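Local atomic coordinates of protease (Helicobacter pylori, PDB entry 5EUF), a protein that probably acts as a zinc-dependent M16-family peptidase and virulence factor, cleaving the cytoplasmic domain of a human junctional adhesion molecule and weakening the gastric epithelial barrier. Residues Asp270-Leu275 with Ser397-Val402. Sequence-based numbering, arbitrary orientation.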
# COMPACT_ATOMS: atom_id res chain seq x y z
N ASP B 270 18.84 13.94 -15.57
CA ASP B 270 18.99 15.29 -15.05
C ASP B 270 19.04 16.29 -16.20
O ASP B 270 18.40 17.34 -16.15
CB ASP B 270 20.24 15.39 -14.18
CG ASP B 270 20.10 14.67 -12.85
OD1 ASP B 270 19.14 13.89 -12.70
OD2 ASP B 270 20.96 14.86 -11.97
N ALA B 271 19.79 15.95 -17.24
CA ALA B 271 19.91 16.81 -18.41
C ALA B 271 18.59 16.92 -19.16
O ALA B 271 18.27 17.98 -19.70
CB ALA B 271 21.01 16.30 -19.33
N LEU B 272 17.83 15.83 -19.20
CA LEU B 272 16.53 15.84 -19.87
C LEU B 272 15.55 16.77 -19.15
O LEU B 272 14.77 17.48 -19.80
CB LEU B 272 15.95 14.42 -19.94
CG LEU B 272 16.36 13.58 -21.15
CD1 LEU B 272 15.80 12.17 -21.05
CD2 LEU B 272 15.91 14.24 -22.44
N SER B 273 15.60 16.77 -17.82
CA SER B 273 14.73 17.63 -17.03
C SER B 273 15.11 19.10 -17.20
O SER B 273 14.24 19.97 -17.27
CB SER B 273 14.79 17.25 -15.55
OG SER B 273 13.92 18.05 -14.78
N LYS B 274 16.41 19.36 -17.28
CA LYS B 274 16.92 20.70 -17.55
C LYS B 274 16.38 21.23 -18.88
O LYS B 274 16.08 22.41 -19.01
CB LYS B 274 18.45 20.71 -17.57
CG LYS B 274 19.11 21.25 -16.31
CD LYS B 274 18.82 20.38 -15.09
CE LYS B 274 19.40 20.99 -13.83
NZ LYS B 274 18.85 22.35 -13.57
N LEU B 275 16.24 20.33 -19.85
CA LEU B 275 15.76 20.68 -21.17
C LEU B 275 14.24 20.80 -21.25
O LEU B 275 13.71 21.74 -21.84
CB LEU B 275 16.24 19.65 -22.20
CG LEU B 275 15.57 19.72 -23.57
CD1 LEU B 275 16.19 20.82 -24.42
CD2 LEU B 275 15.63 18.36 -24.27
N SER B 397 22.36 12.18 -28.61
CA SER B 397 21.99 10.77 -28.72
C SER B 397 21.78 10.14 -27.35
O SER B 397 20.89 9.30 -27.17
CB SER B 397 23.05 10.00 -29.50
OG SER B 397 24.32 10.13 -28.89
N ASP B 398 22.59 10.55 -26.37
CA ASP B 398 22.45 10.04 -25.01
C ASP B 398 21.10 10.46 -24.43
O ASP B 398 20.42 9.67 -23.78
CB ASP B 398 23.59 10.54 -24.12
CG ASP B 398 24.93 9.93 -24.48
OD1 ASP B 398 24.95 8.76 -24.93
OD2 ASP B 398 25.96 10.61 -24.32
N LEU B 399 20.72 11.71 -24.67
CA LEU B 399 19.45 12.23 -24.20
C LEU B 399 18.28 11.52 -24.86
O LEU B 399 17.25 11.27 -24.23
CB LEU B 399 19.36 13.74 -24.45
CG LEU B 399 20.04 14.68 -23.45
CD1 LEU B 399 21.55 14.50 -23.42
CD2 LEU B 399 19.68 16.12 -23.78
N VAL B 400 18.44 11.18 -26.14
CA VAL B 400 17.37 10.55 -26.91
C VAL B 400 17.26 9.06 -26.59
O VAL B 400 16.16 8.50 -26.54
CB VAL B 400 17.57 10.74 -28.42
CG1 VAL B 400 16.45 10.09 -29.21
CG2 VAL B 400 17.65 12.23 -28.75
N ARG B 401 18.40 8.41 -26.36
CA ARG B 401 18.40 7.01 -25.93
C ARG B 401 17.67 6.84 -24.61
O ARG B 401 16.80 5.99 -24.47
CB ARG B 401 19.84 6.48 -25.79
CG ARG B 401 19.91 5.06 -25.23
CD ARG B 401 21.31 4.70 -24.76
NE ARG B 401 21.69 5.39 -23.53
CZ ARG B 401 22.57 6.39 -23.46
NH1 ARG B 401 23.18 6.81 -24.56
NH2 ARG B 401 22.84 6.95 -22.29
N VAL B 402 18.05 7.66 -23.63
CA VAL B 402 17.44 7.63 -22.31
C VAL B 402 15.96 7.95 -22.39
O VAL B 402 15.14 7.35 -21.68
CB VAL B 402 18.15 8.61 -21.36
CG1 VAL B 402 17.42 8.69 -20.03
CG2 VAL B 402 19.59 8.19 -21.14
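L272 and L399 meet where two helices of the C-terminal half of this M16-family protease cross almost at right angles, a worked example of how a few aliphatic side chains can join helices that share little length. The axes of 270-275 and 397-402 pass 10.0 Å apart at 96°, and every residue that touches across the crossing is buried.

The apolar contacts centre on L272. Both its methyls lie against the carbonyl O of L399, CD1 at 3.6 Å and CD2 at 3.7 Å, in van der Waals packing on a helix backbone. Beyond that oxygen, CD2 lies 4.0 Å from CB of L399, while CD1 reaches CG1 of V402, also at 4.0 Å. L272 and L399 run past each other in opposite senses. With CG beside its backbone N (chi1 -82°), L399 sends CD1 toward CB of A271, a looser approach of 4.5 Å.

The polar groups bond beside the crossing, not across it. NH1 of R401 donates to OD1 of D398 at 2.7 Å in a salt bridge; OD1 lies in the guanidinium plane and is met on its anti side, with the bond tilted 19° from the carboxylate plane. R401 also pairs through NH2 with D265, and D270 bonds to Y387.

V402 extends the same helix-helix contact to A268 and L269, earlier in helix 266-276, and L399 touches L347 of the adjoining helix 344-361. The contact thus joins helices 266-276 and 396-406 away from the zinc site of H53 and E133. Because the segments meet through aliphatic side chains and one backbone carbonyl, with no polar bond between them, their association rests on shape, dispersion and buried apolar surface; directional bonds run within each helix or to residues outside the pair.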